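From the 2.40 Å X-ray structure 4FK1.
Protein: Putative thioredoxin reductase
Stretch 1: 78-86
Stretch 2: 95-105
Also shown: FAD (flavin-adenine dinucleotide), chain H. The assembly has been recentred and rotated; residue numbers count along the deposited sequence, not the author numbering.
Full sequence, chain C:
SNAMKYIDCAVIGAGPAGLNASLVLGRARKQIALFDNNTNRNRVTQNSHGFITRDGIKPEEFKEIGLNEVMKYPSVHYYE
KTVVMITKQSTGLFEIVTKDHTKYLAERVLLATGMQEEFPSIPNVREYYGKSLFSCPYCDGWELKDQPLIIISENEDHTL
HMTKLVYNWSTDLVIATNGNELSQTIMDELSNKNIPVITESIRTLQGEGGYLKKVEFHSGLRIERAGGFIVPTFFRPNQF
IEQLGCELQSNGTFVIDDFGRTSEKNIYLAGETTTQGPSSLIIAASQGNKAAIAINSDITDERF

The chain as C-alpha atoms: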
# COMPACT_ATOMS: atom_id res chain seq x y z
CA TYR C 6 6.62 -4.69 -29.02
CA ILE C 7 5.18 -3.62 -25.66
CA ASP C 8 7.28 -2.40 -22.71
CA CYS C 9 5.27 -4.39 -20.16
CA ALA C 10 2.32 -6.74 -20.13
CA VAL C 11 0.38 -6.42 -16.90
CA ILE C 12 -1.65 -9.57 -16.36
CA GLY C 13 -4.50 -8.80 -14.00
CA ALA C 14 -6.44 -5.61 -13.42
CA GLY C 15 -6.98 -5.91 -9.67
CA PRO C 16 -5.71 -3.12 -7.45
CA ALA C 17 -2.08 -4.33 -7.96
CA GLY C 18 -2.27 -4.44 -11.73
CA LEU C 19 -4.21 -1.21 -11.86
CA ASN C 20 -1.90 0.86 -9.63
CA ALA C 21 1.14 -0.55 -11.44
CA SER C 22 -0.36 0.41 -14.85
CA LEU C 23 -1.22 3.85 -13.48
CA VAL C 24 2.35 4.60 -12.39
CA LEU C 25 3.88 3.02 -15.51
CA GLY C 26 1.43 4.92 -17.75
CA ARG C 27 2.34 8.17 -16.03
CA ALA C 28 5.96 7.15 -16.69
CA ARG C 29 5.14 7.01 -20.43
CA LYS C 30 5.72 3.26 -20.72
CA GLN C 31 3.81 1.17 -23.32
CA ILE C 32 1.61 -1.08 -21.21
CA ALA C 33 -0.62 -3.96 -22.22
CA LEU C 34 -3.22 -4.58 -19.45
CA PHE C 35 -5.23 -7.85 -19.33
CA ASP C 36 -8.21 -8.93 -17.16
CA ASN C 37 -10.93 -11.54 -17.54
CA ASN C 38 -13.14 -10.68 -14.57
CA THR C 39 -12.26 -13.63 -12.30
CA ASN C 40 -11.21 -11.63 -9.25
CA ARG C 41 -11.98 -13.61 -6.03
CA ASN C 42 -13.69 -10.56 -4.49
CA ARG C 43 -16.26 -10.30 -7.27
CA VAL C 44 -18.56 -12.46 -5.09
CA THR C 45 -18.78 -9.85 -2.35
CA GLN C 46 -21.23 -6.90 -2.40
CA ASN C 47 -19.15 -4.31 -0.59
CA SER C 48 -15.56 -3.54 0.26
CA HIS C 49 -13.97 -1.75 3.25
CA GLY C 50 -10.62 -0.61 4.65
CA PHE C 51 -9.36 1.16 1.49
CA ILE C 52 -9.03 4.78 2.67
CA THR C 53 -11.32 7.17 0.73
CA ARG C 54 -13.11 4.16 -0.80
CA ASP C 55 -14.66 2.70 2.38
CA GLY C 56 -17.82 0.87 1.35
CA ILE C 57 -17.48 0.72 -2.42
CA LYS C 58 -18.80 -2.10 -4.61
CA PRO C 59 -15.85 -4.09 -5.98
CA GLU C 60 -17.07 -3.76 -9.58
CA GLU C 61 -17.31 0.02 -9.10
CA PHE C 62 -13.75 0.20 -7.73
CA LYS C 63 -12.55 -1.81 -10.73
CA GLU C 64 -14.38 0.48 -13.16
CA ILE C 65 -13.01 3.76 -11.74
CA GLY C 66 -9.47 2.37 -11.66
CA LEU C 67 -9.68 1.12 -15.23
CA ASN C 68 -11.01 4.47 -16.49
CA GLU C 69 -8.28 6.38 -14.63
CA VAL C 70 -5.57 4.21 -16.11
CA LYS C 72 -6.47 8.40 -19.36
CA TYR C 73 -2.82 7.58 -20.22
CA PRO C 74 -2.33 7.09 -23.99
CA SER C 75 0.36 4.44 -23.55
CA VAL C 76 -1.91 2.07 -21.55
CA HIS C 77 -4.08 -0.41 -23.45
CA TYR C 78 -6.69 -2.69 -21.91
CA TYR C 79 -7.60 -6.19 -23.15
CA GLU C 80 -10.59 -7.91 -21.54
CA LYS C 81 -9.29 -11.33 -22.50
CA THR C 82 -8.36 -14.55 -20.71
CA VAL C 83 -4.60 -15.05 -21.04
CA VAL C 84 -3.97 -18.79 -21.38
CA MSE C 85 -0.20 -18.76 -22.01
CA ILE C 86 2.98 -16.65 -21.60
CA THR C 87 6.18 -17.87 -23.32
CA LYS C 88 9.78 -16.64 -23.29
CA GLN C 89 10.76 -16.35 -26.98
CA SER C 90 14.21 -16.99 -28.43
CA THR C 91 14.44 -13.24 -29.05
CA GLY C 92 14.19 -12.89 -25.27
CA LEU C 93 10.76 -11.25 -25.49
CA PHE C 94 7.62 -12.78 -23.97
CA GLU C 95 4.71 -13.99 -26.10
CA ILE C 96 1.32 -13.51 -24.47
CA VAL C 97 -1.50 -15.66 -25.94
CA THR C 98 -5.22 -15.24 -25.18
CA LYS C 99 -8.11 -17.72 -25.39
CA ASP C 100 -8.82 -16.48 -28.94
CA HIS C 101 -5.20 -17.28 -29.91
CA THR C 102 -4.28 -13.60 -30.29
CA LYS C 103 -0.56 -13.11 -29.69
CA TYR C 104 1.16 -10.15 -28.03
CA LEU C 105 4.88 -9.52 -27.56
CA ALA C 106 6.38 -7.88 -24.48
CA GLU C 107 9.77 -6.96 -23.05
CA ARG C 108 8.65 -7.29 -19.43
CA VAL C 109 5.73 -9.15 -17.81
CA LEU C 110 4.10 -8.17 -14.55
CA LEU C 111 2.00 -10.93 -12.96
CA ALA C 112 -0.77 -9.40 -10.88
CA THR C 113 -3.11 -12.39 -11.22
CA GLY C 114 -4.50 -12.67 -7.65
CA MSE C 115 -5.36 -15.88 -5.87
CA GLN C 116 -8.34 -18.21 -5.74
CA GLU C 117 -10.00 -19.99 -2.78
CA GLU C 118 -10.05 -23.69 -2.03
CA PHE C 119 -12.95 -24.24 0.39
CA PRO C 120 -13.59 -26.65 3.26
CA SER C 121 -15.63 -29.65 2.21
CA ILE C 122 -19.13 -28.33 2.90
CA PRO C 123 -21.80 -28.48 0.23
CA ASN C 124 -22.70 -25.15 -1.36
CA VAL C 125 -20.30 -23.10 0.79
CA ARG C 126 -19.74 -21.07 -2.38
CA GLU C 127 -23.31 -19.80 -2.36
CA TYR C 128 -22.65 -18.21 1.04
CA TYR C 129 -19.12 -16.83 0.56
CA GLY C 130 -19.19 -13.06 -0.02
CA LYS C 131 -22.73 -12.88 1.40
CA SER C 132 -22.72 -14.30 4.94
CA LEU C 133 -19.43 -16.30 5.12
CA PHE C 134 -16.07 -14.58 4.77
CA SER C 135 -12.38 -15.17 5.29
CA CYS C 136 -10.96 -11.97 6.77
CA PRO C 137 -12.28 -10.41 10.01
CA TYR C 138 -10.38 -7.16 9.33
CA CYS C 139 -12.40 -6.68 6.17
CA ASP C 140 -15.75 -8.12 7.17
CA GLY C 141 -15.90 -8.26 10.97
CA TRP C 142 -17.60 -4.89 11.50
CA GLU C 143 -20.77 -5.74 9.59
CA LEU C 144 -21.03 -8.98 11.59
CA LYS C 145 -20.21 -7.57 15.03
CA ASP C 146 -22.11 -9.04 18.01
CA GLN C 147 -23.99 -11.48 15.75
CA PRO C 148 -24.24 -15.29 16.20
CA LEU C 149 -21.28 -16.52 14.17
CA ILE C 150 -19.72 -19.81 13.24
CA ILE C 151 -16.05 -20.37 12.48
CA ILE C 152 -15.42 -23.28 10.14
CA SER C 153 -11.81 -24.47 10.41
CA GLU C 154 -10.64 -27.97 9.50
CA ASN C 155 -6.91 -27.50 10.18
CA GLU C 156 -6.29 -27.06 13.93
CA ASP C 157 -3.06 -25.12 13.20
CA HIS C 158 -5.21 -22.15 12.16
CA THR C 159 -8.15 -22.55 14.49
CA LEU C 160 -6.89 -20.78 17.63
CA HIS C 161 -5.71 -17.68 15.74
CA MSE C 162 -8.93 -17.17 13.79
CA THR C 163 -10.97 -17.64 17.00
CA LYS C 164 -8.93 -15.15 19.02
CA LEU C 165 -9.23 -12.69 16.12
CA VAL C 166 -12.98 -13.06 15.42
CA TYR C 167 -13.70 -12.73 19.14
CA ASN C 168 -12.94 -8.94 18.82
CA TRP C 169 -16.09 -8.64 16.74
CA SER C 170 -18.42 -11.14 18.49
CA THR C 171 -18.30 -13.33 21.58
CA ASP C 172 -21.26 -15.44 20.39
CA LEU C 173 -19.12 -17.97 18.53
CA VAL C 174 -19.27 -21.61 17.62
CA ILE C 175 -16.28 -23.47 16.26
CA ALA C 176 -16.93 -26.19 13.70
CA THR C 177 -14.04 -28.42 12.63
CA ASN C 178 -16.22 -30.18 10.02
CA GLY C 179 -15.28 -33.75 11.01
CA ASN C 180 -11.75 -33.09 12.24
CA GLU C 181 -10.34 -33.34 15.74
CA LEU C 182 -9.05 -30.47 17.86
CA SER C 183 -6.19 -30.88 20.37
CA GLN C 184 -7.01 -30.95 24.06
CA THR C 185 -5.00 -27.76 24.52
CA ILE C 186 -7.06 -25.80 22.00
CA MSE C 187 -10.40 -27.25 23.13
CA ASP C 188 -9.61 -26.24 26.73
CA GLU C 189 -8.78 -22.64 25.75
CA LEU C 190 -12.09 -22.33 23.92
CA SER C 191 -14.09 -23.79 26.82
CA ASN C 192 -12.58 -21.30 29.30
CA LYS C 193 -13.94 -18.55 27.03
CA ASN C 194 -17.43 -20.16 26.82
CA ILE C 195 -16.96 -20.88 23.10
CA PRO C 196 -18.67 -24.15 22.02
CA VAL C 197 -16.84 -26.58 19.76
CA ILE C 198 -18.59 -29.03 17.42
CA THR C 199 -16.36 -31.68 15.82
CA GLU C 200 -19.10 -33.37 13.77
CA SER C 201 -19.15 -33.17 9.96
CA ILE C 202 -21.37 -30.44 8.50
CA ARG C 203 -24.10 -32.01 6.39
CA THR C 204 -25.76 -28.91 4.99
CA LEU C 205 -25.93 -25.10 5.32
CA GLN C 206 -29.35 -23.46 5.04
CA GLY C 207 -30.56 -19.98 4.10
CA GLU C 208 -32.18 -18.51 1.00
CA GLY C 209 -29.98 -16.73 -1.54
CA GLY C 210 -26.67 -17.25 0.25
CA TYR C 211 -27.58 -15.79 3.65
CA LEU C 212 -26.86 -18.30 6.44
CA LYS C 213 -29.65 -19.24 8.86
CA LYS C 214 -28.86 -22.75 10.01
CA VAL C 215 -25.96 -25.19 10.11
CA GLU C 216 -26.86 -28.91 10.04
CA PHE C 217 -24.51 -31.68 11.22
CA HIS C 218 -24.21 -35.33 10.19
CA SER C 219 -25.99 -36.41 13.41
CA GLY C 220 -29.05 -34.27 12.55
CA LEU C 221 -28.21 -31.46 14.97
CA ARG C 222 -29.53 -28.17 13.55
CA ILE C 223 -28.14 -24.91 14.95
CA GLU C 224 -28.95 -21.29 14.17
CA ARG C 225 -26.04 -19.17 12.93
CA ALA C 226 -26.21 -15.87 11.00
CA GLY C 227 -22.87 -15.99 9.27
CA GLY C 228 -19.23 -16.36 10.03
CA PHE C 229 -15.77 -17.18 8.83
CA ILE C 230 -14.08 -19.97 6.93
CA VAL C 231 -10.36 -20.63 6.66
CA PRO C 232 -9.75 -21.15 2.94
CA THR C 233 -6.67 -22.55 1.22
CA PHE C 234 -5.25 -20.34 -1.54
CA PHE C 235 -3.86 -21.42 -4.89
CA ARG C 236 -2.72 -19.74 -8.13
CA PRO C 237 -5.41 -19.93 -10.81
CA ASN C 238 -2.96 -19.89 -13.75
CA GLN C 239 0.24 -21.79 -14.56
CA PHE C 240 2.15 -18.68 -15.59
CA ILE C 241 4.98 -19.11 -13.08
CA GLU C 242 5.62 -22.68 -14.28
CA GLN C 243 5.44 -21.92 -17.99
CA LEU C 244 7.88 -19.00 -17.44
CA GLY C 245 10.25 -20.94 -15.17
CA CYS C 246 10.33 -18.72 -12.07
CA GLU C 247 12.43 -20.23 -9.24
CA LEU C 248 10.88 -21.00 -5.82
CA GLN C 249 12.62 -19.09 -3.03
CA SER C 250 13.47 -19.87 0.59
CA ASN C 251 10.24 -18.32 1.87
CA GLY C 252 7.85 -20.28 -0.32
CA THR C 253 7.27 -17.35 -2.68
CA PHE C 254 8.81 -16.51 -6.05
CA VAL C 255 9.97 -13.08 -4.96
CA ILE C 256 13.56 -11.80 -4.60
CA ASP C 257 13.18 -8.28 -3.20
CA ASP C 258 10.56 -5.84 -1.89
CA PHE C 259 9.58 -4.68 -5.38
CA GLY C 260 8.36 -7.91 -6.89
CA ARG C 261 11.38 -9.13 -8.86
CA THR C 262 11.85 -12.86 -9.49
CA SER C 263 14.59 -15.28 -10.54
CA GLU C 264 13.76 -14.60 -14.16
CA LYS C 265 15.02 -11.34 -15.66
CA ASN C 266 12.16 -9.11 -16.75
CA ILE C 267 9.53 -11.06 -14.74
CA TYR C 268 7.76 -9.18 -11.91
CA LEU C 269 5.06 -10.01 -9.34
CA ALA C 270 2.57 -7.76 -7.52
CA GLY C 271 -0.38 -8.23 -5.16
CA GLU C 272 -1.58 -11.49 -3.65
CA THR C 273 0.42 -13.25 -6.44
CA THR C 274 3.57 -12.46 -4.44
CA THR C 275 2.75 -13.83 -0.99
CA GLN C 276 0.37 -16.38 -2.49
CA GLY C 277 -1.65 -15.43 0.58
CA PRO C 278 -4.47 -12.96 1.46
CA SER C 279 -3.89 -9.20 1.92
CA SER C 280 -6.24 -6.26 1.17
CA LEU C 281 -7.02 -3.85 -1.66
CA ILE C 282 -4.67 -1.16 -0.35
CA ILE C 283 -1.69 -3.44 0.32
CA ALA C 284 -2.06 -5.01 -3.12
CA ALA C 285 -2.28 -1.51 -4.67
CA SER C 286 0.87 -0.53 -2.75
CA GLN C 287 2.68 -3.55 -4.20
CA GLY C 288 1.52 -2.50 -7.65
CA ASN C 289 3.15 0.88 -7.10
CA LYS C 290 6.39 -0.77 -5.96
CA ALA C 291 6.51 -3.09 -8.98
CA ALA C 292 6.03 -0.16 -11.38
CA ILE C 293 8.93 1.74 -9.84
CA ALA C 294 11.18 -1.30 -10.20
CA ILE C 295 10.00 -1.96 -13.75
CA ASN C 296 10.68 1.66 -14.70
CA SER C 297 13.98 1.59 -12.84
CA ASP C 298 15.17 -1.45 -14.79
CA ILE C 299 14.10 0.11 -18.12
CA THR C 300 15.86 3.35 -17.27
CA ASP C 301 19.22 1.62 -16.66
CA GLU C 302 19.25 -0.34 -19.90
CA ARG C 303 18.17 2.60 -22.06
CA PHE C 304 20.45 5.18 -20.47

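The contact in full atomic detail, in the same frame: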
# COMPACT_ATOMS: atom_id res chain seq x y z
N TYR C 78 -5.98 -1.67 -22.66
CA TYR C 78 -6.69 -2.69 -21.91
C TYR C 78 -7.21 -3.79 -22.84
O TYR C 78 -7.78 -3.50 -23.89
CB TYR C 78 -7.85 -2.04 -21.16
CG TYR C 78 -8.71 -3.00 -20.35
CD1 TYR C 78 -8.21 -3.62 -19.22
CD2 TYR C 78 -10.02 -3.25 -20.71
CE1 TYR C 78 -8.99 -4.50 -18.48
CE2 TYR C 78 -10.81 -4.12 -19.98
CZ TYR C 78 -10.29 -4.74 -18.86
OH TYR C 78 -11.08 -5.61 -18.13
N TYR C 79 -7.00 -5.05 -22.46
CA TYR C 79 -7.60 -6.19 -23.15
C TYR C 79 -8.40 -7.06 -22.18
O TYR C 79 -7.85 -7.67 -21.26
CB TYR C 79 -6.52 -7.01 -23.86
CG TYR C 79 -5.73 -6.16 -24.82
CD1 TYR C 79 -6.15 -5.97 -26.13
CD2 TYR C 79 -4.58 -5.50 -24.40
CE1 TYR C 79 -5.44 -5.17 -27.00
CE2 TYR C 79 -3.86 -4.70 -25.27
CZ TYR C 79 -4.29 -4.54 -26.57
OH TYR C 79 -3.57 -3.74 -27.43
N GLU C 80 -9.72 -7.10 -22.37
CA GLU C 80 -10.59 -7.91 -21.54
C GLU C 80 -10.58 -9.29 -22.15
O GLU C 80 -11.48 -9.67 -22.89
CB GLU C 80 -12.01 -7.32 -21.48
CG GLU C 80 -12.72 -7.58 -20.15
CD GLU C 80 -14.12 -6.98 -20.09
OE1 GLU C 80 -14.96 -7.31 -20.95
OE2 GLU C 80 -14.38 -6.17 -19.17
N LYS C 81 -9.51 -10.04 -21.87
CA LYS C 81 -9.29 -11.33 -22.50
C LYS C 81 -8.66 -12.27 -21.49
O LYS C 81 -7.80 -11.83 -20.71
CB LYS C 81 -8.33 -11.19 -23.68
CG LYS C 81 -8.78 -10.24 -24.77
CD LYS C 81 -7.76 -10.18 -25.89
CE LYS C 81 -8.35 -9.62 -27.17
NZ LYS C 81 -9.21 -10.63 -27.82
N THR C 82 -9.06 -13.54 -21.50
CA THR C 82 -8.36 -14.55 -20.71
C THR C 82 -7.01 -14.84 -21.36
O THR C 82 -6.95 -15.23 -22.53
CB THR C 82 -9.16 -15.88 -20.60
OG1 THR C 82 -10.38 -15.66 -19.88
CG2 THR C 82 -8.36 -16.94 -19.88
N VAL C 83 -5.93 -14.63 -20.62
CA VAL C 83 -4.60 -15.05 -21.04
C VAL C 83 -4.45 -16.52 -20.66
O VAL C 83 -4.65 -16.89 -19.50
CB VAL C 83 -3.48 -14.23 -20.34
CG1 VAL C 83 -2.10 -14.81 -20.65
CG2 VAL C 83 -3.55 -12.76 -20.75
N VAL C 84 -4.12 -17.36 -21.64
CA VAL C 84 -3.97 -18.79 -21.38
C VAL C 84 -2.50 -19.23 -21.35
O VAL C 84 -2.19 -20.32 -20.85
CB VAL C 84 -4.71 -19.64 -22.45
CG1 VAL C 84 -6.21 -19.39 -22.41
CG2 VAL C 84 -4.17 -19.34 -23.83
N MSE C 85 -1.61 -18.39 -21.88
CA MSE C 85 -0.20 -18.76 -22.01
C MSE C 85 0.76 -17.56 -22.13
O MSE C 85 0.44 -16.55 -22.74
CB MSE C 85 -0.04 -19.70 -23.21
CG MSE C 85 1.37 -20.23 -23.44
SE MSE C 85 1.31 -21.80 -24.59
CE MSE C 85 -0.27 -22.60 -23.81
N ILE C 86 1.95 -17.68 -21.52
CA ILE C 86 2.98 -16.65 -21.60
C ILE C 86 4.34 -17.33 -21.78
O ILE C 86 4.82 -18.00 -20.87
CB ILE C 86 3.03 -15.78 -20.34
CG1 ILE C 86 1.67 -15.12 -20.08
CG2 ILE C 86 4.10 -14.70 -20.46
CD1 ILE C 86 1.41 -14.76 -18.64
N GLU C 95 5.97 -13.89 -25.37
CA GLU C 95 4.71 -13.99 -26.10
C GLU C 95 3.52 -14.23 -25.16
O GLU C 95 3.50 -15.20 -24.39
CB GLU C 95 4.79 -15.09 -27.16
CG GLU C 95 3.59 -15.11 -28.10
CD GLU C 95 3.55 -16.34 -28.99
OE1 GLU C 95 3.72 -17.46 -28.47
OE2 GLU C 95 3.35 -16.18 -30.21
N ILE C 96 2.55 -13.33 -25.20
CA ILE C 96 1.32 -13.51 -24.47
C ILE C 96 0.25 -14.00 -25.46
O ILE C 96 0.08 -13.42 -26.53
CB ILE C 96 0.88 -12.21 -23.78
CG1 ILE C 96 1.65 -11.97 -22.47
CG2 ILE C 96 -0.59 -12.28 -23.44
CD1 ILE C 96 3.10 -11.57 -22.62
N VAL C 97 -0.43 -15.10 -25.11
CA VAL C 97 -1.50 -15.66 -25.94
C VAL C 97 -2.84 -15.74 -25.19
O VAL C 97 -2.91 -16.25 -24.07
CB VAL C 97 -1.13 -17.04 -26.47
CG1 VAL C 97 -2.12 -17.47 -27.53
CG2 VAL C 97 0.29 -17.04 -27.04
N THR C 98 -3.91 -15.24 -25.81
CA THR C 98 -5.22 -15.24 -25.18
C THR C 98 -6.08 -16.42 -25.66
O THR C 98 -5.66 -17.19 -26.53
CB THR C 98 -5.96 -13.91 -25.42
OG1 THR C 98 -6.09 -13.68 -26.83
CG2 THR C 98 -5.17 -12.75 -24.82
N LYS C 99 -7.27 -16.57 -25.09
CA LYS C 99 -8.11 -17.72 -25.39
C LYS C 99 -8.65 -17.70 -26.82
O LYS C 99 -9.18 -18.71 -27.29
CB LYS C 99 -9.26 -17.83 -24.39
CG LYS C 99 -9.61 -19.26 -24.03
CD LYS C 99 -10.75 -19.34 -23.04
CE LYS C 99 -11.99 -18.63 -23.58
NZ LYS C 99 -13.23 -19.10 -22.91
N ASP C 100 -8.49 -16.57 -27.51
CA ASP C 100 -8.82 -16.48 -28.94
C ASP C 100 -7.57 -16.61 -29.82
O ASP C 100 -7.62 -16.32 -31.02
CB ASP C 100 -9.54 -15.18 -29.26
CG ASP C 100 -8.88 -13.99 -28.61
OD1 ASP C 100 -8.51 -13.05 -29.34
OD2 ASP C 100 -8.71 -14.02 -27.37
N HIS C 101 -6.47 -17.03 -29.21
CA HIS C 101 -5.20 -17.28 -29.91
C HIS C 101 -4.53 -16.01 -30.43
O HIS C 101 -3.62 -16.08 -31.26
CB HIS C 101 -5.35 -18.32 -31.04
CG HIS C 101 -5.91 -19.64 -30.60
ND1 HIS C 101 -5.27 -20.45 -29.68
CD2 HIS C 101 -7.04 -20.30 -30.96
CE1 HIS C 101 -5.99 -21.54 -29.48
NE2 HIS C 101 -7.07 -21.48 -30.25
N THR C 102 -4.95 -14.84 -29.94
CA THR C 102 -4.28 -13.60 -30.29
C THR C 102 -2.95 -13.53 -29.57
O THR C 102 -2.87 -13.79 -28.37
CB THR C 102 -5.11 -12.34 -29.90
OG1 THR C 102 -6.49 -12.53 -30.24
CG2 THR C 102 -4.56 -11.11 -30.62
N LYS C 103 -1.89 -13.18 -30.29
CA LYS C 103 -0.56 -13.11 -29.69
C LYS C 103 -0.17 -11.66 -29.41
O LYS C 103 -0.55 -10.74 -30.14
CB LYS C 103 0.49 -13.75 -30.61
CG LYS C 103 -0.04 -14.79 -31.58
CD LYS C 103 0.11 -16.22 -31.06
CE LYS C 103 -0.16 -17.23 -32.18
NZ LYS C 103 0.49 -18.54 -31.92
N TYR C 104 0.59 -11.45 -28.34
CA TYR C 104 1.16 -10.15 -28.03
C TYR C 104 2.60 -10.37 -27.60
O TYR C 104 2.91 -11.38 -26.98
CB TYR C 104 0.39 -9.47 -26.90
CG TYR C 104 -1.11 -9.31 -27.11
CD1 TYR C 104 -1.65 -8.10 -27.55
CD2 TYR C 104 -1.98 -10.35 -26.83
CE1 TYR C 104 -3.02 -7.95 -27.72
CE2 TYR C 104 -3.34 -10.21 -26.99
CZ TYR C 104 -3.86 -9.02 -27.44
OH TYR C 104 -5.22 -8.89 -27.60
N LEU C 105 3.48 -9.42 -27.93
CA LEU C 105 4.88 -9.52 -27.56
C LEU C 105 5.24 -8.45 -26.54
O LEU C 105 4.77 -7.32 -26.64
CB LEU C 105 5.78 -9.39 -28.80
CG LEU C 105 5.95 -10.66 -29.63
CD1 LEU C 105 6.58 -10.37 -30.98
CD2 LEU C 105 6.77 -11.71 -28.88
PA FAD H . -7.18 -9.36 -7.69
O1A FAD H . -7.91 -8.14 -7.47
O2A FAD H . -7.86 -10.60 -7.42
O5B FAD H . -6.76 -9.31 -9.18
C5B FAD H . -6.51 -10.42 -9.98
C4B FAD H . -6.94 -10.04 -11.35
O4B FAD H . -6.26 -10.86 -12.26
C3B FAD H . -8.42 -10.30 -11.52
O3B FAD H . -9.05 -9.14 -12.04
C2B FAD H . -8.49 -11.37 -12.57
O2B FAD H . -9.56 -11.06 -13.43
C1B FAD H . -7.16 -11.23 -13.27
N9A FAD H . -6.71 -12.47 -13.92
C8A FAD H . -6.35 -13.59 -13.32
N7A FAD H . -6.01 -14.52 -14.21
C5A FAD H . -6.16 -13.99 -15.41
C6A FAD H . -5.96 -14.42 -16.80
N6A FAD H . -5.54 -15.65 -17.07
N1A FAD H . -6.23 -13.56 -17.76
C2A FAD H . -6.65 -12.33 -17.51
N3A FAD H . -6.85 -11.86 -16.29
C4A FAD H . -6.62 -12.63 -15.22
N1 FAD H . -10.08 -6.64 0.64
C2 FAD H . -10.27 -5.47 1.26
O2 FAD H . -9.35 -4.68 1.30
N3 FAD H . -11.40 -5.14 1.83
C4 FAD H . -12.43 -5.95 1.83
O4 FAD H . -13.47 -5.62 2.38
C4X FAD H . -12.32 -7.26 1.18
N5 FAD H . -13.33 -8.13 1.15
C5X FAD H . -13.18 -9.29 0.54
C6 FAD H . -14.24 -10.16 0.53
C7 FAD H . -14.14 -11.38 -0.09
C7M FAD H . -15.31 -12.32 -0.10
C8 FAD H . -12.88 -11.75 -0.73
C8M FAD H . -12.74 -13.06 -1.42
C9 FAD H . -11.81 -10.88 -0.72
C9A FAD H . -11.91 -9.66 -0.11
N10 FAD H . -10.84 -8.78 -0.09
C10 FAD H . -11.03 -7.57 0.56
C1' FAD H . -9.58 -9.12 -0.71
C2' FAD H . -9.25 -8.31 -1.93
O2' FAD H . -10.18 -8.68 -2.90
C3' FAD H . -7.88 -8.71 -2.42
O3' FAD H . -7.01 -8.57 -1.33
C4' FAD H . -7.35 -7.88 -3.57
O4' FAD H . -8.20 -8.06 -4.67
C5' FAD H . -5.97 -8.30 -4.01
O5' FAD H . -5.71 -7.63 -5.22
P FAD H . -4.90 -8.22 -6.41
O1P FAD H . -4.77 -7.21 -7.43
O2P FAD H . -3.69 -8.80 -5.89
O3P FAD H . -5.77 -9.40 -6.97

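Strands 83-86 and 95-98 run antiparallel, with a beta bulge in their register. At the bulge, Val84 and Met85 both face Val97, whose O accepts a good hydrogen bond from Val84 N (2.9 Å) and a weak one from Met85 N (3.3 Å). Val97 N returns a nearly straight bond to Met85 O at 2.9 Å, and Lys99 N reaches Thr82 O, also at 2.9 Å.

Beta-branched residues suit such extended backbone, and their rotamers set how they pack. Ile86 (m, t) and Ile96 (m, p) lie on the same face of the sheet, where Ile86 CG2 meets Ile96 CD1 at 3.9 Å; both are buried. Val83, chi1 t, brings its CG2 to 4.0 Å from Ile96 CG2 and extends this apolar patch. Val83 N donates to FAD N1A (3.1 Å) and Val83 O accepts from FAD N6A (2.9 Å), so the strand reads the adenine edge without using a side chain. On the other face, Met85, a selenomethionine, and Val97 touch through their CB atoms at 4.3 Å; the end of the Met85 chain then leads away.

Lys81 points toward the second stretch. With chi1 m and chi2 and chi3 both t, its apolar methylenes can pass Tyr104, CE lying 3.2 Å from Tyr104 OH, while chi4 m places the charged NZ 2.9 Å from OD1 of exposed Asp100 in a salt bridge, although that oxygen's position is less certain. Asp100 sits in the type I turn from Thr98 to His101; its p rotamer lets OD2 accept a 2.7 Å hydrogen bond from Thr98 OG1.

Tyr79 and Tyr104, both chi1 m, point toward each other's stretch. Tyrosine suits both places: the broad apolar face of Tyr79 receives the C-H edge of Tyr104 (centroids 4.8 Å apart, planes at 56°), and hydroxyls tolerate partly exposed surroundings.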